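Local coordinates for polyketide synthase (Lyngbya majuscula 19L, PDB 3QIT), which probably hydrolyses the carrier-bound thioester that ends curacin A assembly, as a decarboxylating thioesterase whose action leads to a terminal alkene, at residues L36-A41 / Y183-R188; M107-I112 / L123-L128; L128-E133 / Q222-L227. One frame throughout, in Å; residues are numbered along the deposited sequence. Where two conformers were deposited one is given.

Overall arrangement
All three contacts lie within one alpha/beta hydrolase domain, built round a mixed sheet. Contact 2 packs helix 104-115 against its neighbour along the chain, strand 120-126. Contact 3 follows directly: it shares Leu-128 with contact 2, and their centres are about 11 Å apart. Tyr-223 of contact 3 reaches back to Thr-110 of contact 2. Contact 1 lies apart, its centre about 21 Å from that of contact 2 and about 28 Å from that of contact 3. Along the chain, contact 2 is nested within contact 1, whereas the segments of contacts 1 and 3 alternate. Contact 1 ties helix 179-188 to the loop after strand 28-32; contact 3 ties the start of the insertion beyond strand 120-126 to helix 220-229.

Contact 1: L36-A41 / Y183-R188; sequences LEQGLA and YILAQR
NH1 of Arg-188 is held twice, by OE1 of Gln-38 through a hydrogen bond of 2.9 Å and by a partner outside the two segments. The same guanidinium forms separate salt bridges through NH2 with Asp-60 and through NE with Glu-6. The bond to Gln-38 is well directed: it meets a lone pair of OE1 in the carbonyl plane, at a C=O...N angle of 138°, and the amide and guanidinium planes lie only 28° apart. Arg-188 runs extended from CG to NE and slides past Gln-38 in the opposite direction, so that its CD also lies close to OE1.

NE2 of Gln-38 donates to the main-chain O of Leu-185 at 3.2 Å, from above the carbonyl plane and not along a lone pair. The two bonds fix which way round the amide lies; CG in the crowded position (chi1 53°) and an extended chain carry it there. Beside these polar groups, CD2 of Leu-40 meets CG2 of Ile-184 at 3.6 Å, the two side chains crossing at about a right angle. The same CD2 touches CD of Arg-188 at 3.6 Å, while CG of Leu-40 rests 3.9 Å from CD2 of Leu-185. The Gln-38 amide and the Leu-40 packing join the insertion helix 179-188 to the loop after strand 28-32, a loop that commonly contributes to the oxyanion hole in the alpha/beta hydrolase fold.

Contact 2: M107-I112 / L123-L128; sequences MLATAI and LILVEL
Helix 104-115 and strand 120-126 form the second half of a beta-alpha-beta unit that starts at strand 97-102, the strand leading into the probable nucleophile elbow of this alpha/beta hydrolase. The short segments run nearly antiparallel, at 155°, with their axes 8.6 Å apart, and Glu-127, just past the strand, is hydrogen-bonded to His-269, consistent with the acid of a Ser-His-Glu triad.

Thr-110 carries the packing. From CB its two branches part by polarity. OG1, in the crowded position between backbone N and carbonyl carbon (chi1 65°), turns back along the helix and donates to a lone pair of Met-107 O at 2.7 Å, an oxygen that also accepts from Ala-111 N; Tyr-223 is a second partner of OG1. CG2, anti to the carbonyl carbon, points into the leucines of the strand side and lies 3.7 Å from CD1 of Leu-128. One helix position earlier, the CB of Ala-109 fits between CD1 of Leu-123, at 3.9 Å, and CD2 of Leu-125. Leu-125 crosses Thr-110 at about a right angle, and its CD1 presses on Thr-110 CG2 at 3.4 Å, tighter than usual van der Waals contact.

Contact 3: L128-E133 / Q222-L227; sequences LPLPAE and QYLEML
The ring of Tyr-223 packs between the loop 128-133 and Leu-227 of its own helix. CD2 of Leu-130 lies at the ring edge, near the plane, 3.9 Å from Tyr-223 CD2. CD of Pro-131 comes within 3.6 Å of the same ring carbon, the proline and the tyrosine crossing at about a right angle. One face is covered from within the helix by CG of Leu-227, 3.7 Å above the plane and offset toward the rim. At the tip, CD1 of Leu-128 meets the Tyr-223 OH end to end at 3.4 Å.

Leu-130 holds more than the ring: its CD2 is also 3.8 Å from CD1 of Leu-227 and touches CD2 of Leu-224, so a single methyl group meets three side chains of the helix, the neighbours Tyr-223 and Leu-224 and, one turn on, Leu-227. The loop leaves strand 120-126 and opens the long insertion of the alpha/beta hydrolase fold, whereas helix 220-229 returns the chain to the next strand of the sheet, 234-239; the contact therefore brings the start of the insertion against the helix that follows it.

The hydroxyl of Tyr-223 is hydrogen-bonded to OG1 of Thr-110 on helix 104-115. A water that donates to the main-chain O of Pro-129 at 2.6 Å also makes a weak bond with the Tyr-223 OH, linking it to the loop. A phenylalanine here would lack the hydroxyl, and so would probably cost the hydrogen bond to Thr-110 and leave the water on Pro-129 O less well held. Further out, the carbonyl of Pro-131 accepts from Arg-220 and that of Leu-128 from Gln-253 and Asn-245, which fixes the loop's path. Met-226, on the same helix, packs on Leu-144 of the second subunit.

Contact 1: L36-A41 / Y183-R188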
loop_
_atom_site.group_PDB
_atom_site.type_symbol
_atom_site.label_atom_id
_atom_site.label_comp_id
_atom_site.label_asym_id
_atom_site.label_seq_id
_atom_site.Cartn_x
_atom_site.Cartn_y
_atom_site.Cartn_z
ATOM N N LEU B 36 16.970 1.405 -4.430
ATOM C CA LEU B 36 17.977 2.412 -4.070
ATOM C C LEU B 36 18.678 3.062 -5.248
ATOM O O LEU B 36 19.393 4.038 -5.057
ATOM C CB LEU B 36 19.012 1.872 -3.070
ATOM C CG LEU B 36 18.416 1.269 -1.823
ATOM C CD1 LEU B 36 19.549 0.923 -0.879
ATOM C CD2 LEU B 36 17.410 2.213 -1.172
ATOM N N GLU B 37 18.459 2.561 -6.460
ATOM C CA GLU B 37 19.112 3.194 -7.633
ATOM C C GLU B 37 18.275 4.332 -8.249
ATOM O O GLU B 37 17.518 4.987 -7.537
ATOM C CB GLU B 37 19.555 2.140 -8.646
ATOM C CG GLU B 37 20.678 1.273 -8.038
ATOM C CD GLU B 37 21.379 0.394 -9.048
ATOM O OE1 GLU B 37 22.201 0.911 -9.840
ATOM O OE2 GLU B 37 21.116 -0.823 -9.024
ATOM N N GLN B 38 18.452 4.612 -9.546
ATOM C CA GLN B 38 17.823 5.790 -10.148
ATOM C C GLN B 38 17.891 5.611 -11.651
ATOM O O GLN B 38 18.648 4.771 -12.141
ATOM C CB GLN B 38 18.592 7.075 -9.757
ATOM C CG GLN B 38 20.084 7.005 -10.055
ATOM C CD GLN B 38 20.808 8.294 -9.716
ATOM O OE1 GLN B 38 20.352 9.388 -10.051
ATOM N NE2 GLN B 38 21.934 8.171 -9.023
ATOM N N GLY B 39 17.097 6.377 -12.379
ATOM C CA GLY B 39 17.058 6.208 -13.848
ATOM C C GLY B 39 18.391 6.442 -14.511
ATOM O O GLY B 39 18.745 5.751 -15.478
ATOM N N LEU B 40 19.172 7.370 -13.953
ATOM C CA LEU B 40 20.503 7.670 -14.473
ATOM C C LEU B 40 21.454 6.465 -14.436
ATOM O O LEU B 40 22.372 6.415 -15.226
ATOM C CB LEU B 40 21.105 8.879 -13.745
ATOM C CG LEU B 40 22.543 9.288 -14.047
ATOM C CD1 LEU B 40 22.718 9.722 -15.483
ATOM C CD2 LEU B 40 22.992 10.373 -13.110
ATOM N N ALA B 41 21.178 5.463 -13.592
ATOM C CA ALA B 41 22.046 4.283 -13.507
ATOM C C ALA B 41 22.072 3.494 -14.825
ATOM O O ALA B 41 22.948 2.665 -15.026
ATOM C CB ALA B 41 21.600 3.354 -12.318
ATOM N N TYR B 183 30.724 9.469 -9.733
ATOM C CA TYR B 183 30.531 10.870 -9.397
ATOM C C TYR B 183 29.237 11.444 -9.974
ATOM O O TYR B 183 28.486 12.097 -9.275
ATOM C CB TYR B 183 31.736 11.693 -9.860
ATOM C CG TYR B 183 31.643 13.094 -9.346
ATOM C CD1 TYR B 183 32.147 13.426 -8.077
ATOM C CD2 TYR B 183 30.977 14.071 -10.075
ATOM C CE1 TYR B 183 32.034 14.721 -7.581
ATOM C CE2 TYR B 183 30.856 15.363 -9.598
ATOM C CZ TYR B 183 31.380 15.681 -8.359
ATOM O OH TYR B 183 31.249 16.968 -7.909
ATOM N N ILE B 184 28.982 11.194 -11.253
ATOM C CA ILE B 184 27.751 11.614 -11.909
ATOM C C ILE B 184 26.473 11.128 -11.140
ATOM O O ILE B 184 25.498 11.893 -10.928
ATOM C CB ILE B 184 27.821 11.131 -13.396
ATOM C CG1 ILE B 184 28.767 12.078 -14.167
ATOM C CG2 ILE B 184 26.446 11.041 -14.039
ATOM C CD1 ILE B 184 29.274 11.526 -15.496
ATOM N N LEU B 185 26.503 9.879 -10.709
ATOM C CA LEU B 185 25.376 9.283 -9.957
ATOM C C LEU B 185 25.200 9.975 -8.600
ATOM O O LEU B 185 24.115 10.416 -8.271
ATOM C CB LEU B 185 25.626 7.803 -9.759
ATOM C CG LEU B 185 25.482 6.979 -11.045
ATOM C CD1 LEU B 185 26.118 5.599 -10.831
ATOM C CD2 LEU B 185 24.035 6.854 -11.428
ATOM N N ALA B 186 26.306 10.141 -7.870
ATOM C CA ALA B 186 26.251 10.784 -6.537
ATOM C C ALA B 186 25.795 12.245 -6.608
ATOM O O ALA B 186 25.048 12.706 -5.751
ATOM C CB ALA B 186 27.617 10.678 -5.830
ATOM N N GLN B 187 26.306 12.984 -7.604
ATOM C CA GLN B 187 25.890 14.340 -7.931
ATOM C C GLN B 187 24.379 14.470 -8.016
ATOM O O GLN B 187 23.799 15.404 -7.463
ATOM C CB GLN B 187 26.541 14.685 -9.297
ATOM C CG GLN B 187 26.275 16.026 -9.951
ATOM C CD GLN B 187 27.121 16.177 -11.251
ATOM O OE1 GLN B 187 26.890 15.484 -12.240
ATOM N NE2 GLN B 187 28.096 17.071 -11.228
ATOM N N ARG B 188 23.735 13.490 -8.638
ATOM C CA ARG B 188 22.302 13.561 -8.842
ATOM C C ARG B 188 21.497 13.300 -7.557
ATOM O O ARG B 188 20.412 13.850 -7.373
ATOM C CB ARG B 188 21.872 12.609 -9.965
ATOM C CG ARG B 188 20.420 12.785 -10.365
ATOM C CD ARG B 188 20.170 12.246 -11.759
ATOM N NE ARG B 188 18.781 12.465 -12.175
ATOM C CZ ARG B 188 17.770 11.606 -12.007
ATOM N NH1 ARG B 188 17.965 10.448 -11.395
ATOM N NH2 ARG B 188 16.549 11.924 -12.456
#

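Contact 2: M107-I112 / L123-L128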
loop_
_atom_site.group_PDB
_atom_site.type_symbol
_atom_site.label_atom_id
_atom_site.label_comp_id
_atom_site.label_asym_id
_atom_site.label_seq_id
_atom_site.Cartn_x
_atom_site.Cartn_y
_atom_site.Cartn_z
ATOM N N MET B 107 11.543 -7.687 -11.529
ATOM C CA MET B 107 10.302 -8.186 -10.912
ATOM C C MET B 107 9.141 -7.277 -11.332
ATOM O O MET B 107 8.120 -7.759 -11.781
ATOM C CB MET B 107 10.406 -8.217 -9.369
ATOM C CG MET B 107 9.141 -8.721 -8.680
ATOM S SD MET B 107 7.848 -7.458 -8.486
ATOM C CE MET B 107 8.570 -6.323 -7.289
ATOM N N LEU B 108 9.326 -5.962 -11.224
ATOM C CA LEU B 108 8.264 -5.025 -11.637
ATOM C C LEU B 108 7.928 -5.140 -13.120
ATOM O O LEU B 108 6.755 -5.073 -13.509
ATOM C CB LEU B 108 8.588 -3.571 -11.264
ATOM C CG LEU B 108 8.605 -3.339 -9.741
ATOM C CD1 LEU B 108 9.379 -2.025 -9.428
ATOM C CD2 LEU B 108 7.195 -3.275 -9.170
ATOM N N ALA B 109 8.965 -5.320 -13.926
ATOM C CA ALA B 109 8.799 -5.502 -15.358
ATOM C C ALA B 109 7.978 -6.745 -15.647
ATOM O O ALA B 109 7.112 -6.707 -16.520
ATOM C CB ALA B 109 10.152 -5.574 -16.046
ATOM N N THR B 110 8.223 -7.843 -14.929
ATOM C CA THR B 110 7.419 -9.062 -15.161
ATOM C C THR B 110 5.942 -8.831 -14.838
ATOM O O THR B 110 5.047 -9.336 -15.526
ATOM C CB THR B 110 7.907 -10.337 -14.395
ATOM O OG1 THR B 110 7.772 -10.168 -12.976
ATOM C CG2 THR B 110 9.341 -10.674 -14.737
ATOM N N ALA B 111 5.683 -8.083 -13.785
ATOM C CA ALA B 111 4.312 -7.842 -13.395
ATOM C C ALA B 111 3.606 -6.977 -14.422
ATOM O O ALA B 111 2.492 -7.298 -14.861
ATOM C CB ALA B 111 4.248 -7.243 -12.001
ATOM N N ILE B 112 4.270 -5.933 -14.884
ATOM C CA ILE B 112 3.610 -5.069 -15.873
ATOM C C ILE B 112 3.408 -5.778 -17.225
ATOM O O ILE B 112 2.377 -5.603 -17.854
ATOM C CB ILE B 112 4.253 -3.662 -15.984
ATOM C CG1 ILE B 112 3.248 -2.650 -16.569
ATOM C CG2 ILE B 112 5.470 -3.681 -16.840
ATOM C CD1 ILE B 112 2.144 -2.218 -15.616
ATOM N N LEU B 123 10.490 -8.564 -23.525
ATOM C CA LEU B 123 10.720 -8.375 -22.104
ATOM C C LEU B 123 12.119 -8.863 -21.787
ATOM O O LEU B 123 12.426 -10.039 -21.998
ATOM C CB LEU B 123 9.696 -9.192 -21.321
ATOM C CG LEU B 123 9.725 -9.125 -19.808
ATOM C CD1 LEU B 123 9.418 -7.683 -19.275
ATOM C CD2 LEU B 123 8.728 -10.164 -19.209
ATOM N N ILE B 124 12.961 -7.967 -21.279
ATOM C CA ILE B 124 14.373 -8.289 -21.005
ATOM C C ILE B 124 14.558 -8.191 -19.492
ATOM O O ILE B 124 14.462 -7.093 -18.914
ATOM C CB ILE B 124 15.331 -7.330 -21.752
ATOM C CG1 ILE B 124 15.106 -7.499 -23.264
ATOM C CG2 ILE B 124 16.793 -7.671 -21.405
ATOM C CD1 ILE B 124 15.435 -6.316 -24.079
ATOM N N LEU B 125 14.792 -9.349 -18.865
ATOM C CA LEU B 125 14.814 -9.452 -17.403
ATOM C C LEU B 125 16.240 -9.656 -16.940
ATOM O O LEU B 125 16.801 -10.729 -17.118
ATOM C CB LEU B 125 13.899 -10.608 -16.942
ATOM C CG LEU B 125 12.466 -10.428 -17.443
ATOM C CD1 LEU B 125 11.644 -11.673 -17.101
ATOM C CD2 LEU B 125 11.832 -9.164 -16.839
ATOM N N VAL B 126 16.844 -8.597 -16.395
ATOM C CA VAL B 126 18.252 -8.668 -16.010
ATOM C C VAL B 126 18.329 -8.954 -14.530
ATOM O O VAL B 126 17.831 -8.163 -13.718
ATOM C CB VAL B 126 19.001 -7.357 -16.329
ATOM C CG1 VAL B 126 20.502 -7.495 -16.029
ATOM C CG2 VAL B 126 18.818 -7.013 -17.806
ATOM N N GLU B 127 18.891 -10.117 -14.196
ATOM C CA GLU B 127 19.051 -10.549 -12.797
ATOM C C GLU B 127 17.727 -10.580 -12.042
ATOM O O GLU B 127 17.539 -9.920 -11.001
ATOM C CB GLU B 127 20.108 -9.695 -12.100
ATOM C CG GLU B 127 21.529 -10.048 -12.590
ATOM C CD GLU B 127 22.083 -11.261 -11.880
ATOM O OE1 GLU B 127 22.161 -11.202 -10.623
ATOM O OE2 GLU B 127 22.424 -12.273 -12.553
ATOM N N LEU B 128 16.807 -11.375 -12.572
ATOM C CA LEU B 128 15.489 -11.549 -11.987
ATOM C C LEU B 128 15.608 -12.339 -10.697
ATOM O O LEU B 128 16.159 -13.424 -10.698
ATOM C CB LEU B 128 14.581 -12.300 -12.976
ATOM C CG LEU B 128 13.161 -12.543 -12.465
ATOM C CD1 LEU B 128 12.320 -11.249 -12.537
ATOM C CD2 LEU B 128 12.519 -13.696 -13.254
#

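Contact 3: L128-E133 / Q222-L227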
loop_
_atom_site.group_PDB
_atom_site.type_symbol
_atom_site.label_atom_id
_atom_site.label_comp_id
_atom_site.label_asym_id
_atom_site.label_seq_id
_atom_site.Cartn_x
_atom_site.Cartn_y
_atom_site.Cartn_z
ATOM N N LEU B 128 16.807 -11.375 -12.572
ATOM C CA LEU B 128 15.489 -11.549 -11.987
ATOM C C LEU B 128 15.608 -12.339 -10.697
ATOM O O LEU B 128 16.159 -13.424 -10.698
ATOM C CB LEU B 128 14.581 -12.300 -12.976
ATOM C CG LEU B 128 13.161 -12.543 -12.465
ATOM C CD1 LEU B 128 12.320 -11.249 -12.537
ATOM C CD2 LEU B 128 12.519 -13.696 -13.254
ATOM N N PRO B 129 15.110 -11.773 -9.579
ATOM C CA PRO B 129 15.140 -12.564 -8.332
ATOM C C PRO B 129 13.943 -13.508 -8.224
ATOM O O PRO B 129 12.988 -13.407 -8.995
ATOM C CB PRO B 129 15.106 -11.494 -7.231
ATOM C CG PRO B 129 14.611 -10.222 -7.890
ATOM C CD PRO B 129 14.602 -10.403 -9.392
ATOM N N LEU B 130 14.007 -14.447 -7.289
ATOM C CA LEU B 130 12.838 -15.231 -6.943
ATOM C C LEU B 130 12.650 -15.038 -5.444
ATOM O O LEU B 130 13.647 -14.987 -4.709
ATOM C CB LEU B 130 13.055 -16.712 -7.246
ATOM C CG LEU B 130 12.869 -17.255 -8.663
ATOM C CD1 LEU B 130 12.958 -18.793 -8.639
ATOM C CD2 LEU B 130 11.543 -16.800 -9.265
ATOM N N PRO B 131 11.391 -14.905 -4.999
ATOM C CA PRO B 131 11.093 -14.895 -3.562
ATOM C C PRO B 131 11.530 -16.193 -2.898
ATOM O O PRO B 131 11.384 -17.279 -3.482
ATOM C CB PRO B 131 9.566 -14.781 -3.521
ATOM C CG PRO B 131 9.177 -14.205 -4.830
ATOM C CD PRO B 131 10.168 -14.749 -5.810
ATOM N N ALA B 132 12.070 -16.088 -1.686
ATOM C CA ALA B 132 12.472 -17.275 -0.925
ATOM C C ALA B 132 11.258 -18.132 -0.558
ATOM O O ALA B 132 10.147 -17.614 -0.384
ATOM C CB ALA B 132 13.236 -16.869 0.329
ATOM N N GLU B 133 11.475 -19.441 -0.477
ATOM C CA GLU B 133 10.496 -20.356 0.083
ATOM C C GLU B 133 10.358 -19.970 1.554
ATOM O O GLU B 133 11.338 -20.012 2.299
ATOM C CB GLU B 133 10.979 -21.806 -0.070
ATOM C CG GLU B 133 9.999 -22.882 0.402
ATOM C CD GLU B 133 8.826 -23.086 -0.547
ATOM O OE1 GLU B 133 9.031 -23.068 -1.781
ATOM O OE2 GLU B 133 7.694 -23.276 -0.054
ATOM N N GLN B 222 3.033 -18.349 -5.874
ATOM C CA GLN B 222 2.193 -17.426 -6.639
ATOM C C GLN B 222 3.000 -16.696 -7.722
ATOM O O GLN B 222 2.529 -16.533 -8.858
ATOM C CB GLN B 222 1.524 -16.415 -5.702
ATOM C CG GLN B 222 0.416 -15.586 -6.340
ATOM C CD GLN B 222 -0.962 -16.238 -6.227
ATOM O OE1 GLN B 222 -1.182 -17.357 -6.701
ATOM N NE2 GLN B 222 -1.901 -15.525 -5.609
ATOM N N TYR B 223 4.208 -16.266 -7.358
ATOM C CA TYR B 223 5.076 -15.550 -8.285
ATOM C C TYR B 223 5.441 -16.397 -9.499
ATOM O O TYR B 223 5.440 -15.898 -10.619
ATOM C CB TYR B 223 6.347 -15.012 -7.610
ATOM C CG TYR B 223 7.140 -14.147 -8.564
ATOM C CD1 TYR B 223 6.548 -13.024 -9.143
ATOM C CD2 TYR B 223 8.442 -14.481 -8.941
ATOM C CE1 TYR B 223 7.230 -12.220 -10.042
ATOM C CE2 TYR B 223 9.155 -13.669 -9.851
ATOM C CZ TYR B 223 8.530 -12.540 -10.398
ATOM O OH TYR B 223 9.176 -11.724 -11.307
ATOM N N LEU B 224 5.746 -17.672 -9.275
ATOM C CA LEU B 224 6.045 -18.579 -10.382
ATOM C C LEU B 224 4.841 -18.707 -11.311
ATOM O O LEU B 224 5.000 -18.815 -12.530
ATOM C CB LEU B 224 6.471 -19.959 -9.869
ATOM C CG LEU B 224 7.802 -20.046 -9.108
ATOM C CD1 LEU B 224 8.039 -21.471 -8.607
ATOM C CD2 LEU B 224 8.966 -19.580 -9.982
ATOM N N GLU B 225 3.635 -18.678 -10.747
ATOM C CA GLU B 225 2.449 -18.740 -11.590
ATOM C C GLU B 225 2.362 -17.509 -12.489
ATOM O O GLU B 225 1.957 -17.618 -13.646
ATOM C CB GLU B 225 1.168 -18.929 -10.768
ATOM C CG GLU B 225 1.024 -20.324 -10.148
ATOM C CD GLU B 225 0.776 -21.437 -11.174
ATOM O OE1 GLU B 225 0.932 -22.626 -10.807
ATOM O OE2 GLU B 225 0.416 -21.139 -12.339
ATOM N N MET B 226 2.752 -16.352 -11.958
ATOM C CA MET B 226 2.842 -15.131 -12.758
ATOM C C MET B 226 3.835 -15.335 -13.900
ATOM O O MET B 226 3.503 -15.079 -15.066
ATOM C CB MET B 226 3.249 -13.932 -11.889
ATOM C CG MET B 226 3.892 -12.766 -12.657
ATOM S SD MET B 226 4.025 -11.252 -11.693
ATOM C CE MET B 226 2.319 -10.724 -11.728
ATOM N N LEU B 227 5.036 -15.808 -13.558
ATOM C CA LEU B 227 6.097 -16.038 -14.550
ATOM C C LEU B 227 5.646 -17.023 -15.636
ATOM O O LEU B 227 5.897 -16.807 -16.834
ATOM C CB LEU B 227 7.386 -16.537 -13.885
ATOM C CG LEU B 227 8.126 -15.629 -12.881
ATOM C CD1 LEU B 227 9.399 -16.278 -12.410
ATOM C CD2 LEU B 227 8.414 -14.240 -13.434
HETATM O O HOH W 1 11.285 -11.500 -9.399
#